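Local coordinates for acetylene hydratase (Pelobacter acetylenicus, PDB 2E7Z), which catalyses the non-redox hydration of acetylene to acetaldehyde, using a tungsten bis(molybdopterin guanine dinucleotide) cofactor and a [4Fe-4S] cluster, at residues K92-K97 with Q433-C438. Numbering follows the deposited sequence.
Sequences KKIIAK and QDLVVC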
ATOM      1  N   LYS A  92      15.153  -1.705 -26.343  1.00 11.73           N
ATOM      2  CA  LYS A  92      16.209  -2.604 -26.818  1.00 12.54           C
ATOM      3  C   LYS A  92      17.579  -1.932 -26.774  1.00 12.36           C
ATOM      4  O   LYS A  92      18.563  -2.542 -26.355  1.00 13.15           O
ATOM      5  CB  LYS A  92      15.924  -3.076 -28.250  1.00 13.27           C
ATOM      6  CG  LYS A  92      14.843  -4.128 -28.320  1.00 13.62           C
ATOM      7  CD  LYS A  92      14.414  -4.350 -29.777  1.00 17.09           C
ATOM      8  CE  LYS A  92      13.303  -5.369 -29.855  1.00 19.68           C
ATOM      9  NZ  LYS A  92      12.860  -5.570 -31.272  1.00 22.56           N
ATOM     10  N   LYS A  93      17.646  -0.680 -27.209  1.00 13.07           N
ATOM     11  CA  LYS A  93      18.910   0.068 -27.179  1.00 13.70           C
ATOM     12  C   LYS A  93      19.408   0.278 -25.754  1.00 13.27           C
ATOM     13  O   LYS A  93      20.609   0.126 -25.471  1.00 13.12           O
ATOM     14  CB  LYS A  93      18.772   1.422 -27.899  1.00 14.16           C
ATOM     15  CG  LYS A  93      18.621   1.292 -29.410  1.00 18.45           C
ATOM     16  CD  LYS A  93      18.262   2.642 -30.049  1.00 23.14           C
ATOM     17  CE  LYS A  93      19.456   3.604 -30.091  1.00 27.58           C
ATOM     18  NZ  LYS A  93      20.635   3.017 -30.826  1.00 31.40           N
ATOM     19  N   ILE A  94      18.480   0.619 -24.859  1.00 11.47           N
ATOM     20  CA  ILE A  94      18.825   0.838 -23.467  1.00 11.63           C
ATOM     21  C   ILE A  94      19.361  -0.459 -22.827  1.00 11.77           C
ATOM     22  O   ILE A  94      20.408  -0.472 -22.143  1.00 11.18           O
ATOM     23  CB  ILE A  94      17.622   1.427 -22.701  1.00 10.97           C
ATOM     24  CG1 ILE A  94      17.383   2.864 -23.180  1.00 11.37           C
ATOM     25  CG2 ILE A  94      17.879   1.376 -21.188  1.00 10.63           C
ATOM     26  CD1 ILE A  94      16.024   3.407 -22.750  1.00 11.46           C
ATOM     27  N   ILE A  95      18.654  -1.562 -23.065  1.00 12.04           N
ATOM     28  CA  ILE A  95      19.055  -2.862 -22.506  1.00 13.14           C
ATOM     29  C   ILE A  95      20.375  -3.350 -23.105  1.00 13.04           C
ATOM     30  O   ILE A  95      21.184  -3.932 -22.413  1.00 13.08           O
ATOM     31  CB  ILE A  95      17.938  -3.940 -22.660  1.00 14.34           C
ATOM     32  CG1 ILE A  95      16.761  -3.592 -21.740  1.00 15.09           C
ATOM     33  CG2 ILE A  95      18.482  -5.376 -22.395  1.00 15.69           C
ATOM     34  CD1 ILE A  95      15.561  -4.525 -21.953  1.00 18.90           C
ATOM     35  N   ALA A  96      20.601  -3.088 -24.383  1.00 13.63           N
ATOM     36  CA  ALA A  96      21.876  -3.500 -24.991  1.00 13.52           C
ATOM     37  C   ALA A  96      23.046  -2.765 -24.341  1.00 13.89           C
ATOM     38  O   ALA A  96      24.134  -3.308 -24.221  1.00 15.23           O
ATOM     39  CB  ALA A  96      21.850  -3.233 -26.471  1.00 15.09           C
ATOM     40  N   LYS A  97      22.829  -1.510 -23.949  1.00 13.38           N
ATOM     41  CA  LYS A  97      23.895  -0.671 -23.403  1.00 12.95           C
ATOM     42  C   LYS A  97      24.070  -0.897 -21.908  1.00 12.90           C
ATOM     43  O   LYS A  97      25.189  -0.951 -21.407  1.00 14.18           O
ATOM     44  CB  LYS A  97      23.609   0.813 -23.683  1.00 12.54           C
ATOM     45  CG  LYS A  97      24.670   1.789 -23.207  1.00 14.55           C
ATOM     46  CD  LYS A  97      24.401   3.177 -23.765  1.00 16.12           C
ATOM     47  CE  LYS A  97      25.445   4.185 -23.309  1.00 19.20           C
ATOM     48  NZ  LYS A  97      25.213   5.558 -23.895  1.00 20.40           N
ATOM     49  N   GLN A 433      16.480   9.655 -17.012  1.00  6.94           N
ATOM     50  CA  GLN A 433      16.039   8.510 -17.822  1.00  7.78           C
ATOM     51  C   GLN A 433      16.183   8.755 -19.303  1.00  8.49           C
ATOM     52  O   GLN A 433      16.049   9.879 -19.758  1.00  8.67           O
ATOM     53  CB  GLN A 433      14.577   8.137 -17.504  1.00  7.92           C
ATOM     54  CG  GLN A 433      14.335   7.713 -16.058  1.00  6.95           C
ATOM     55  CD  GLN A 433      15.304   6.602 -15.676  1.00  7.65           C
ATOM     56  OE1 GLN A 433      15.105   5.458 -16.055  1.00  7.54           O
ATOM     57  NE2 GLN A 433      16.369   6.945 -14.950  1.00  7.25           N
ATOM     58  N   ASP A 434      16.471   7.675 -20.033  1.00  8.11           N
ATOM     59  CA  ASP A 434      16.450   7.711 -21.500  1.00  9.02           C
ATOM     60  C   ASP A 434      15.059   7.363 -22.047  1.00  8.66           C
ATOM     61  O   ASP A 434      14.704   7.794 -23.140  1.00 10.60           O
ATOM     62  CB  ASP A 434      17.483   6.728 -22.055  1.00  9.87           C
ATOM     63  CG  ASP A 434      18.895   7.169 -21.805  1.00 13.13           C
ATOM     64  OD1 ASP A 434      19.142   8.390 -21.714  1.00 17.60           O
ATOM     65  OD2 ASP A 434      19.759   6.285 -21.717  1.00 17.26           O
ATOM     66  N   LEU A 435      14.250   6.641 -21.271  1.00  8.05           N
ATOM     67  CA  LEU A 435      12.893   6.269 -21.674  1.00  7.58           C
ATOM     68  C   LEU A 435      11.990   6.223 -20.469  1.00  7.86           C
ATOM     69  O   LEU A 435      12.293   5.511 -19.517  1.00  7.89           O
ATOM     70  CB  LEU A 435      12.874   4.894 -22.355  1.00  8.37           C
ATOM     71  CG  LEU A 435      11.502   4.309 -22.725  1.00  9.26           C
ATOM     72  CD1 LEU A 435      10.790   5.146 -23.794  1.00 10.74           C
ATOM     73  CD2 LEU A 435      11.650   2.902 -23.250  1.00 10.42           C
ATOM     74  N   VAL A 436      10.885   6.964 -20.518  1.00  6.59           N
ATOM     75  CA  VAL A 436       9.856   6.901 -19.477  1.00  7.17           C
ATOM     76  C   VAL A 436       8.522   6.665 -20.153  1.00  7.21           C
ATOM     77  O   VAL A 436       8.162   7.382 -21.113  1.00  7.03           O
ATOM     78  CB  VAL A 436       9.807   8.186 -18.631  1.00  7.09           C
ATOM     79  CG1 VAL A 436       8.641   8.210 -17.625  1.00  7.32           C
ATOM     80  CG2 VAL A 436      11.147   8.415 -17.964  1.00  8.30           C
ATOM     81  N   VAL A 437       7.804   5.643 -19.708  1.00  6.69           N
ATOM     82  CA  VAL A 437       6.463   5.351 -20.217  1.00  7.45           C
ATOM     83  C   VAL A 437       5.496   5.412 -19.049  1.00  7.03           C
ATOM     84  O   VAL A 437       5.750   4.802 -17.999  1.00  7.10           O
ATOM     85  CB  VAL A 437       6.424   3.946 -20.845  1.00  7.68           C
ATOM     86  CG1 VAL A 437       4.987   3.560 -21.259  1.00  8.55           C
ATOM     87  CG2 VAL A 437       7.427   3.807 -22.012  1.00  8.88           C
ATOM     88  N   CYS A 438       4.409   6.161 -19.192  1.00  7.59           N
ATOM     89  CA  CYS A 438       3.405   6.296 -18.146  1.00  7.06           C
ATOM     90  C   CYS A 438       2.073   5.792 -18.636  1.00  6.74           C
ATOM     91  O   CYS A 438       1.554   6.360 -19.602  1.00  8.23           O
ATOM     92  CB  CYS A 438       3.343   7.733 -17.620  1.00  7.62           C
ATOM     93  SG  CYS A 438       2.152   7.945 -16.288  1.00  8.38           S
TER
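The carboxylate of Asp-434 is the one flat side-chain group among the residues that touch, and Ile-94 packs against neither of its faces but against the methylene that carries it. Ile-94 CD1 lies 3.7 Å from Asp-434 CB, with Ile-94 CG1 slightly farther from that carbon at 4.0 Å. The carboxylate itself points past the isoleucine toward Lys-97, yet Asp-434 OD2 and Lys-97 NZ remain 5.9 Å apart, so their opposite charges could attract only loosely and form no salt bridge.

The closest approach is apolar: Ile-94 CD1 sits 3.5 Å from Leu-435 CB, the two side chains meeting at about a right angle. With CG1 anti to the carbonyl carbon and chi2 nearly extended at 166°, the longer branch of Ile-94 stretches away from the helix, and its end methyl touches two successive CB atoms where the loop passes into the strand. No hydrogen bond joins the segments.

Beyond this pair, Ile-94 also rests on Ser-102 and Ala-408, while Lys-90 NZ donates a hydrogen bond to Asp-434 O. Leu-435 touches Lys-90 and Val-437 touches Ile-87, so helix 80-98 runs back along the strand as it packs on a mixed sheet. There strand 435-440, which carries the cofactor-binding Tyr-439 near its end, lies between parallel strands 408-412 and 452-455.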